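Local structure of putative sodium:solute symporter (Proteus mirabilis, 5NVA) at residues A[46-51]-A[270-275]; A[113-118]-A[427-432]; A[136-141]-A[393-398]. The protein uses the sodium gradient to drive uptake of the host-derived sialic acid N-acetylneuraminic acid across the bacterial inner membrane. All coordinates share one frame; numbering follows the deposited sequence.

Interaction 1 (A[46-51]-A[270-275]); sequences PGWAAG and TKRTLI
Gly47 and Gly51 meet Thr273 where two membrane helices of the LeuT fold pack near the cytoplasmic side. Helix 47-58 is the inner half of the broken first helix of that fold. Its start crosses helix 267-301 at -39°, and the short axes approach to 7.1 Å. The closest backbone contact uses Gly51, whose CA lies 3.2 Å from Thr273 O. With no side chain on Gly47 or Gly51, the backbones can come this near.

The polar contact centres on one carbonyl. Thr273 OG1 lies 3.0 Å from Gly47 O, but the single hydroxyl proton can also reach Glu269 O in its own helix. Gly47 O also receives the helical bond from Gly51 N and a CA-H contact from Thr273 CA at 3.3 Å. Glu269 OE1 in turn accepts from Gly47 N, so one turn of helix 267-301 reaches both ends of this residue.

Van der Waals contacts flank the carbonyl. Thr273 CG2 is anti to its backbone N (the OG1 torsion is -64°), which lays the methyl against the Ala50-Gly51 peptide. On the surface, the Arg272 chain runs past the Gly47-Trp48 peptide, with NE 4.0 Å from Trp48 CB.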
loop_
_atom_site.group_PDB
_atom_site.type_symbol
_atom_site.label_atom_id
_atom_site.label_comp_id
_atom_site.label_asym_id
_atom_site.label_seq_id
_atom_site.Cartn_x
_atom_site.Cartn_y
_atom_site.Cartn_z
ATOM N N PRO A 46 -1.649 17.268 11.170
ATOM C CA PRO A 46 -3.092 17.231 11.428
ATOM C C PRO A 46 -3.703 15.931 10.924
ATOM O O PRO A 46 -3.167 15.256 10.042
ATOM C CB PRO A 46 -3.625 18.439 10.652
ATOM C CG PRO A 46 -2.619 18.667 9.577
ATOM C CD PRO A 46 -1.291 18.284 10.166
ATOM N N GLY A 47 -4.854 15.588 11.508
ATOM C CA GLY A 47 -5.462 14.295 11.231
ATOM C C GLY A 47 -5.852 14.113 9.776
ATOM O O GLY A 47 -5.671 13.034 9.207
ATOM N N TRP A 48 -6.391 15.164 9.153
ATOM C CA TRP A 48 -6.849 15.042 7.772
ATOM C C TRP A 48 -5.684 14.795 6.820
ATOM O O TRP A 48 -5.817 14.047 5.845
ATOM C CB TRP A 48 -7.628 16.294 7.362
ATOM C CG TRP A 48 -6.767 17.502 7.137
ATOM C CD1 TRP A 48 -6.418 18.442 8.062
ATOM C CD2 TRP A 48 -6.147 17.898 5.908
ATOM N NE1 TRP A 48 -5.619 19.400 7.484
ATOM C CE2 TRP A 48 -5.436 19.088 6.163
ATOM C CE3 TRP A 48 -6.121 17.360 4.618
ATOM C CZ2 TRP A 48 -4.711 19.750 5.175
ATOM C CZ3 TRP A 48 -5.399 18.018 3.639
ATOM C CH2 TRP A 48 -4.704 19.201 3.923
ATOM N N ALA A 49 -4.531 15.415 7.087
ATOM C CA ALA A 49 -3.363 15.193 6.242
ATOM C C ALA A 49 -2.834 13.774 6.404
ATOM O O ALA A 49 -2.431 13.139 5.423
ATOM C CB ALA A 49 -2.275 16.217 6.564
ATOM N N ALA A 50 -2.827 13.260 7.635
ATOM C CA ALA A 50 -2.462 11.865 7.846
ATOM C C ALA A 50 -3.446 10.924 7.165
ATOM O O ALA A 50 -3.050 9.858 6.679
ATOM C CB ALA A 50 -2.384 11.562 9.343
ATOM N N GLY A 51 -4.724 11.305 7.109
ATOM C CA GLY A 51 -5.717 10.446 6.484
ATOM C C GLY A 51 -5.535 10.343 4.981
ATOM O O GLY A 51 -5.578 9.249 4.411
ATOM N N THR A 270 -6.399 11.476 15.608
ATOM C CA THR A 270 -6.214 10.138 15.055
ATOM C C THR A 270 -7.519 9.591 14.489
ATOM O O THR A 270 -7.532 8.993 13.406
ATOM C CB THR A 270 -5.665 9.193 16.124
ATOM O OG1 THR A 270 -4.432 9.713 16.639
ATOM C CG2 THR A 270 -5.419 7.809 15.541
ATOM N N LYS A 271 -8.624 9.778 15.214
ATOM C CA LYS A 271 -9.927 9.365 14.704
ATOM C C LYS A 271 -10.235 10.046 13.377
ATOM O O LYS A 271 -10.833 9.442 12.479
ATOM C CB LYS A 271 -11.009 9.674 15.740
ATOM C CG LYS A 271 -12.435 9.661 15.213
ATOM C CD LYS A 271 -13.406 9.251 16.310
ATOM C CE LYS A 271 -14.788 9.843 16.089
ATOM N NZ LYS A 271 -14.826 11.296 16.409
ATOM N N ARG A 272 -9.808 11.302 13.227
ATOM C CA ARG A 272 -10.041 12.019 11.980
ATOM C C ARG A 272 -9.146 11.499 10.861
ATOM O O ARG A 272 -9.517 11.580 9.684
ATOM C CB ARG A 272 -9.832 13.518 12.206
ATOM C CG ARG A 272 -9.718 14.347 10.947
ATOM C CD ARG A 272 -10.964 15.203 10.785
ATOM N NE ARG A 272 -10.733 16.340 9.901
ATOM C CZ ARG A 272 -10.668 17.599 10.321
ATOM N NH1 ARG A 272 -10.444 18.581 9.458
ATOM N NH2 ARG A 272 -10.823 17.872 11.608
ATOM N N THR A 273 -7.975 10.962 11.204
ATOM C CA THR A 273 -7.152 10.286 10.205
ATOM C C THR A 273 -7.914 9.129 9.571
ATOM O O THR A 273 -7.921 8.970 8.344
ATOM C CB THR A 273 -5.852 9.786 10.843
ATOM O OG1 THR A 273 -5.075 10.902 11.300
ATOM C CG2 THR A 273 -5.038 8.975 9.845
ATOM N N LEU A 274 -8.573 8.312 10.397
ATOM C CA LEU A 274 -9.320 7.171 9.878
ATOM C C LEU A 274 -10.545 7.619 9.091
ATOM O O LEU A 274 -10.880 7.022 8.061
ATOM C CB LEU A 274 -9.730 6.245 11.023
ATOM C CG LEU A 274 -8.592 5.642 11.848
ATOM C CD1 LEU A 274 -9.131 4.611 12.825
ATOM C CD2 LEU A 274 -7.540 5.026 10.941
ATOM N N ILE A 275 -11.229 8.666 9.559
ATOM C CA ILE A 275 -12.421 9.149 8.868
ATOM C C ILE A 275 -12.053 9.713 7.501
ATOM O O ILE A 275 -12.719 9.436 6.496
ATOM C CB ILE A 275 -13.157 10.191 9.729
ATOM C CG1 ILE A 275 -13.762 9.528 10.968
ATOM C CG2 ILE A 275 -14.239 10.889 8.919
ATOM C CD1 ILE A 275 -14.414 10.505 11.921
#

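Interaction 2 (A[113-118]-A[427-432]); sequences EARFDV and FVKRAN
Phe116 and Asn432 bring the two backbones closest, with their CA atoms 5.7 Å apart. Segment 113-118 holds the end of helix 110-115 and the short link to helix 118-151. The chain leaves helical geometry at Phe116, and Asp117 caps the next helix. Segment 427-432 runs from the end of helix 415-427 through the cytoplasmic loop 428-432. It makes a type I beta turn from Val428 to Ala431, and Asn432 OD1 caps the following helix by accepting from Ser435 N.

Arg115 binds the turn end-on. Its CG is anti to the backbone N (chi1 175°), and a bend at chi2 brings the guanidinium to the turn. NH1 and NH2 both donate to Ala431 O, at 2.8 Å from NH1 and 2.9 Å from NH2, in bent bonds (N-H...O 142° and 139°). Both come from the same face of the carbonyl plane, and the oxygen lies near the guanidinium plane. NH2 adds a weak bond to Val428 O, so the group clamps the first and last carbonyls of the turn. The NE bond to Gly425 O fixes its rotation.

Phe116 CE1 covers one face of the guanidinium near the rim. Lys429 NZ stands 3.4 Å above the other, over its centre. Nearby carbonyls probably offset this closeness of like charges, and NZ itself bonds to Lys484 O. The Phe116 ring lies over Arg115 CG and sets CD1 3.3 Å from Asn432 O.

Away from the substrate and sodium sites, Phe116 also packs on Leu424 of helix 415-427 and Ala433 of helix 433-452, wedging the end of helix 110-115 against their junction.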
loop_
_atom_site.group_PDB
_atom_site.type_symbol
_atom_site.label_atom_id
_atom_site.label_comp_id
_atom_site.label_asym_id
_atom_site.label_seq_id
_atom_site.Cartn_x
_atom_site.Cartn_y
_atom_site.Cartn_z
ATOM N N GLU A 113 7.124 -6.856 21.333
ATOM C CA GLU A 113 8.013 -7.163 22.448
ATOM C C GLU A 113 7.388 -6.765 23.779
ATOM O O GLU A 113 7.557 -7.468 24.782
ATOM C CB GLU A 113 9.370 -6.476 22.273
ATOM C CG GLU A 113 10.321 -6.737 23.439
ATOM C CD GLU A 113 11.763 -6.381 23.132
ATOM O OE1 GLU A 113 12.048 -5.944 21.997
ATOM O OE2 GLU A 113 12.616 -6.544 24.030
ATOM N N ALA A 114 6.664 -5.642 23.807
ATOM C CA ALA A 114 5.977 -5.240 25.030
ATOM C C ALA A 114 4.904 -6.245 25.423
ATOM O O ALA A 114 4.615 -6.414 26.612
ATOM C CB ALA A 114 5.364 -3.850 24.859
ATOM N N ARG A 115 4.311 -6.925 24.442
ATOM C CA ARG A 115 3.279 -7.922 24.695
ATOM C C ARG A 115 3.850 -9.335 24.798
ATOM O O ARG A 115 3.400 -10.123 25.638
ATOM C CB ARG A 115 2.219 -7.862 23.590
ATOM C CG ARG A 115 1.148 -8.936 23.672
ATOM C CD ARG A 115 0.286 -8.771 24.914
ATOM N NE ARG A 115 -0.770 -9.776 24.971
ATOM C CZ ARG A 115 -0.603 -11.006 25.447
ATOM N NH1 ARG A 115 0.580 -11.383 25.910
ATOM N NH2 ARG A 115 -1.620 -11.857 25.460
ATOM N N PHE A 116 4.838 -9.669 23.961
ATOM C CA PHE A 116 5.438 -10.993 23.971
ATOM C C PHE A 116 6.919 -10.828 24.288
ATOM O O PHE A 116 7.277 -10.599 25.449
ATOM C CB PHE A 116 5.168 -11.712 22.646
ATOM C CG PHE A 116 3.710 -11.938 22.369
ATOM C CD1 PHE A 116 2.925 -12.651 23.262
ATOM C CD2 PHE A 116 3.122 -11.438 21.218
ATOM C CE1 PHE A 116 1.581 -12.863 23.013
ATOM C CE2 PHE A 116 1.778 -11.647 20.964
ATOM C CZ PHE A 116 1.007 -12.363 21.862
ATOM N N ASP A 117 7.806 -10.948 23.305
ATOM C CA ASP A 117 9.219 -10.658 23.521
ATOM C C ASP A 117 9.842 -10.250 22.189
ATOM O O ASP A 117 9.148 -10.103 21.176
ATOM C CB ASP A 117 9.937 -11.846 24.185
ATOM C CG ASP A 117 9.936 -13.107 23.329
ATOM O OD1 ASP A 117 9.541 -13.057 22.147
ATOM O OD2 ASP A 117 10.345 -14.167 23.853
ATOM N N VAL A 118 11.167 -10.078 22.192
ATOM C CA VAL A 118 11.868 -9.552 21.025
ATOM C C VAL A 118 11.817 -10.508 19.838
ATOM O O VAL A 118 12.040 -10.081 18.698
ATOM C CB VAL A 118 13.324 -9.217 21.409
ATOM C CG1 VAL A 118 14.143 -10.491 21.579
ATOM C CG2 VAL A 118 13.961 -8.282 20.386
ATOM N N PHE A 427 -6.184 -9.714 21.563
ATOM C CA PHE A 427 -7.455 -10.345 21.891
ATOM C C PHE A 427 -7.343 -11.614 22.725
ATOM O O PHE A 427 -8.327 -11.993 23.367
ATOM C CB PHE A 427 -8.229 -10.669 20.604
ATOM C CG PHE A 427 -8.595 -9.454 19.798
ATOM C CD1 PHE A 427 -9.646 -8.641 20.186
ATOM C CD2 PHE A 427 -7.885 -9.123 18.656
ATOM C CE1 PHE A 427 -9.985 -7.520 19.448
ATOM C CE2 PHE A 427 -8.220 -8.004 17.912
ATOM C CZ PHE A 427 -9.270 -7.202 18.310
ATOM N N VAL A 428 -6.193 -12.279 22.735
ATOM C CA VAL A 428 -6.007 -13.518 23.484
ATOM C C VAL A 428 -5.089 -13.197 24.658
ATOM O O VAL A 428 -3.861 -13.168 24.512
ATOM C CB VAL A 428 -5.436 -14.640 22.610
ATOM C CG1 VAL A 428 -5.345 -15.937 23.403
ATOM C CG2 VAL A 428 -6.289 -14.829 21.364
ATOM N N LYS A 429 -5.682 -12.970 25.833
ATOM C CA LYS A 429 -4.893 -12.534 26.981
ATOM C C LYS A 429 -3.984 -13.645 27.496
ATOM O O LYS A 429 -2.870 -13.376 27.957
ATOM C CB LYS A 429 -5.812 -12.035 28.095
ATOM C CG LYS A 429 -5.076 -11.249 29.162
ATOM C CD LYS A 429 -4.252 -10.134 28.535
ATOM C CE LYS A 429 -2.979 -9.865 29.323
ATOM N NZ LYS A 429 -1.783 -10.455 28.655
ATOM N N ARG A 430 -4.438 -14.898 27.422
ATOM C CA ARG A 430 -3.633 -16.015 27.907
ATOM C C ARG A 430 -2.362 -16.217 27.094
ATOM O O ARG A 430 -1.419 -16.845 27.588
ATOM C CB ARG A 430 -4.461 -17.302 27.896
ATOM C CG ARG A 430 -5.304 -17.513 29.142
ATOM C CD ARG A 430 -4.444 -17.936 30.319
ATOM N NE ARG A 430 -5.243 -18.185 31.515
ATOM C CZ ARG A 430 -4.758 -18.691 32.644
ATOM N NH1 ARG A 430 -3.474 -19.005 32.733
ATOM N NH2 ARG A 430 -5.558 -18.886 33.683
ATOM N N ALA A 431 -2.311 -15.697 25.872
ATOM C CA ALA A 431 -1.165 -15.919 25.001
ATOM C C ALA A 431 0.084 -15.251 25.558
ATOM O O ALA A 431 0.030 -14.143 26.099
ATOM C CB ALA A 431 -1.458 -15.395 23.600
ATOM N N ASN A 432 1.221 -15.926 25.400
ATOM C CA ASN A 432 2.492 -15.482 25.954
ATOM C C ASN A 432 3.567 -15.541 24.874
ATOM O O ASN A 432 3.308 -15.902 23.722
ATOM C CB ASN A 432 2.883 -16.333 27.167
ATOM C CG ASN A 432 2.705 -17.816 26.916
ATOM O OD1 ASN A 432 3.395 -18.405 26.084
ATOM N ND2 ASN A 432 1.771 -18.428 27.634
#

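Interaction 3 (A[136-141]-A[393-398]); sequences VAIITY and IWLVLS
Tyr141 packs against Leu395 and Val396 at the periplasmic end of helix 370-396. The side chains of Tyr141 and Leu395 cross at about a right angle. Ring atom CD2 of Tyr141 is 3.6 Å from Leu395 CB. The same CD2 is 3.6 Å from Val396 CG2, which lies at the ring edge near its plane. Farther along the ring, CE2 of Tyr141 comes within 3.5 Å of Leu395 O. Leu395 CD2 reaches back to Tyr141 CB at 3.9 Å and to Ala137 O one turn earlier, and it just touches Ile138.

Tyr141 CG is anti to the backbone N (chi1 155°), which sends the ring out from helix 118-151 toward helix 370-396. A water lies 2.8 Å from Tyr141 OH.

Behind this layer, Thr140 OG1 turns back on its own helix and bonds to Val136 O at 2.8 Å. Val136 and Thr140 pack on Ile344 of helix 328-361, the helix that carries sodium ligands. Val396 also rests on Pro155 of helix 155-203. Arg135, which binds N-acetylneuraminate, directly precedes the segment, and the Ile138 side chain is about 8 Å from the bound sugar.

No direct hydrogen bond joins the two segments. The hold therefore depends on the fit of the ring against aliphatic branches, not on bond direction. The phenol oxygen turns to the water instead of to the other helix, and that water bonds only weakly to Leu395 O.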
loop_
_atom_site.group_PDB
_atom_site.type_symbol
_atom_site.label_atom_id
_atom_site.label_comp_id
_atom_site.label_asym_id
_atom_site.label_seq_id
_atom_site.Cartn_x
_atom_site.Cartn_y
_atom_site.Cartn_z
ATOM N N VAL A 136 8.351 -1.769 -3.121
ATOM C CA VAL A 136 8.904 -0.620 -3.833
ATOM C C VAL A 136 9.328 -1.024 -5.240
ATOM O O VAL A 136 9.018 -0.341 -6.224
ATOM C CB VAL A 136 10.080 -0.012 -3.047
ATOM C CG1 VAL A 136 10.783 1.043 -3.882
ATOM C CG2 VAL A 136 9.593 0.583 -1.739
ATOM N N ALA A 137 10.038 -2.150 -5.355
ATOM C CA ALA A 137 10.506 -2.602 -6.661
ATOM C C ALA A 137 9.340 -2.957 -7.577
ATOM O O ALA A 137 9.366 -2.648 -8.774
ATOM C CB ALA A 137 11.443 -3.798 -6.497
ATOM N N ILE A 138 8.306 -3.601 -7.033
ATOM C CA ILE A 138 7.165 -3.994 -7.853
ATOM C C ILE A 138 6.354 -2.771 -8.269
ATOM O O ILE A 138 5.852 -2.696 -9.398
ATOM C CB ILE A 138 6.306 -5.029 -7.103
ATOM C CG1 ILE A 138 7.096 -6.324 -6.904
ATOM C CG2 ILE A 138 5.017 -5.311 -7.853
ATOM C CD1 ILE A 138 6.387 -7.345 -6.041
ATOM N N ILE A 139 6.220 -1.789 -7.373
ATOM C CA ILE A 139 5.513 -0.558 -7.720
ATOM C C ILE A 139 6.252 0.186 -8.827
ATOM O O ILE A 139 5.641 0.661 -9.792
ATOM C CB ILE A 139 5.326 0.326 -6.472
ATOM C CG1 ILE A 139 4.230 -0.242 -5.570
ATOM C CG2 ILE A 139 4.995 1.756 -6.867
ATOM C CD1 ILE A 139 4.192 0.399 -4.205
ATOM N N THR A 140 7.578 0.294 -8.706
ATOM C CA THR A 140 8.363 0.973 -9.732
ATOM C C THR A 140 8.270 0.245 -11.068
ATOM O O THR A 140 8.106 0.875 -12.120
ATOM C CB THR A 140 9.824 1.082 -9.287
ATOM O OG1 THR A 140 9.890 1.685 -7.990
ATOM C CG2 THR A 140 10.622 1.920 -10.276
ATOM N N TYR A 141 8.361 -1.086 -11.041
ATOM C CA TYR A 141 8.359 -1.859 -12.278
ATOM C C TYR A 141 7.001 -1.810 -12.966
ATOM O O TYR A 141 6.928 -1.767 -14.199
ATOM C CB TYR A 141 8.774 -3.304 -11.981
ATOM C CG TYR A 141 8.268 -4.327 -12.970
ATOM C CD1 TYR A 141 7.054 -4.975 -12.775
ATOM C CD2 TYR A 141 9.011 -4.654 -14.097
ATOM C CE1 TYR A 141 6.593 -5.913 -13.678
ATOM C CE2 TYR A 141 8.562 -5.594 -15.001
ATOM C CZ TYR A 141 7.349 -6.218 -14.789
ATOM O OH TYR A 141 6.894 -7.152 -15.689
ATOM N N ILE A 393 15.243 -2.376 -11.712
ATOM C CA ILE A 393 15.998 -2.508 -12.957
ATOM C C ILE A 393 16.095 -3.974 -13.358
ATOM O O ILE A 393 15.881 -4.337 -14.521
ATOM C CB ILE A 393 17.394 -1.876 -12.808
ATOM C CG1 ILE A 393 17.280 -0.390 -12.464
ATOM C CG2 ILE A 393 18.207 -2.071 -14.080
ATOM C CD1 ILE A 393 18.609 0.261 -12.150
ATOM N N TRP A 394 16.425 -4.834 -12.391
ATOM C CA TRP A 394 16.461 -6.276 -12.619
ATOM C C TRP A 394 15.140 -6.783 -13.184
ATOM O O TRP A 394 15.120 -7.594 -14.117
ATOM C CB TRP A 394 16.799 -6.979 -11.304
ATOM C CG TRP A 394 16.839 -8.476 -11.345
ATOM C CD1 TRP A 394 17.000 -9.273 -12.442
ATOM C CD2 TRP A 394 16.716 -9.358 -10.223
ATOM N NE1 TRP A 394 16.982 -10.596 -12.071
ATOM C CE2 TRP A 394 16.810 -10.675 -10.713
ATOM C CE3 TRP A 394 16.536 -9.160 -8.851
ATOM C CZ2 TRP A 394 16.729 -11.789 -9.878
ATOM C CZ3 TRP A 394 16.455 -10.264 -8.024
ATOM C CH2 TRP A 394 16.552 -11.562 -8.540
ATOM N N LEU A 395 14.022 -6.301 -12.636
ATOM C CA LEU A 395 12.710 -6.760 -13.081
ATOM C C LEU A 395 12.410 -6.330 -14.512
ATOM O O LEU A 395 11.699 -7.039 -15.233
ATOM C CB LEU A 395 11.626 -6.237 -12.135
ATOM C CG LEU A 395 11.184 -7.119 -10.962
ATOM C CD1 LEU A 395 12.369 -7.723 -10.223
ATOM C CD2 LEU A 395 10.310 -6.318 -10.009
ATOM N N VAL A 396 12.940 -5.187 -14.941
ATOM C CA VAL A 396 12.645 -4.667 -16.274
ATOM C C VAL A 396 13.610 -5.216 -17.318
ATOM O O VAL A 396 13.198 -5.554 -18.431
ATOM C CB VAL A 396 12.658 -3.125 -16.253
ATOM C CG1 VAL A 396 12.264 -2.572 -17.611
ATOM C CG2 VAL A 396 11.715 -2.601 -15.184
ATOM N N LEU A 397 14.895 -5.318 -16.986
ATOM C CA LEU A 397 15.905 -5.761 -17.940
ATOM C C LEU A 397 15.979 -7.278 -18.077
ATOM O O LEU A 397 16.927 -7.780 -18.692
ATOM C CB LEU A 397 17.279 -5.211 -17.549
ATOM C CG LEU A 397 17.472 -3.697 -17.657
ATOM C CD1 LEU A 397 18.936 -3.331 -17.469
ATOM C CD2 LEU A 397 16.953 -3.177 -18.989
ATOM N N SER A 398 15.016 -8.015 -17.531
ATOM C CA SER A 398 15.006 -9.468 -17.659
ATOM C C SER A 398 13.582 -10.012 -17.630
ATOM O O SER A 398 12.934 -10.026 -16.583
ATOM C CB SER A 398 15.837 -10.114 -16.549
ATOM O OG SER A 398 15.212 -9.960 -15.287
HETATM O O HOH W 1 8.878 -9.034 -15.139
#

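Interactions 1 and 2 are buried, whereas interaction 3 is a surface contact. Interactions 1 and 3 lie on opposite sides of the chain's centre, with their centres about 32 Å apart. Both pair membrane helices, near the cytoplasmic side in interaction 1 and near the periplasmic side in interaction 3. Interaction 2 is cytoplasmic and farther from the chain's centre, and it joins a helix end to a loop. Segment 113-118 runs into the start of helix 118-151, which carries segment 136-141 of interaction 3. The chemistry differs likewise: close backbones around glycines in interaction 1, arginine bonds to turn carbonyls in interaction 2, and mainly apolar packing in interaction 3.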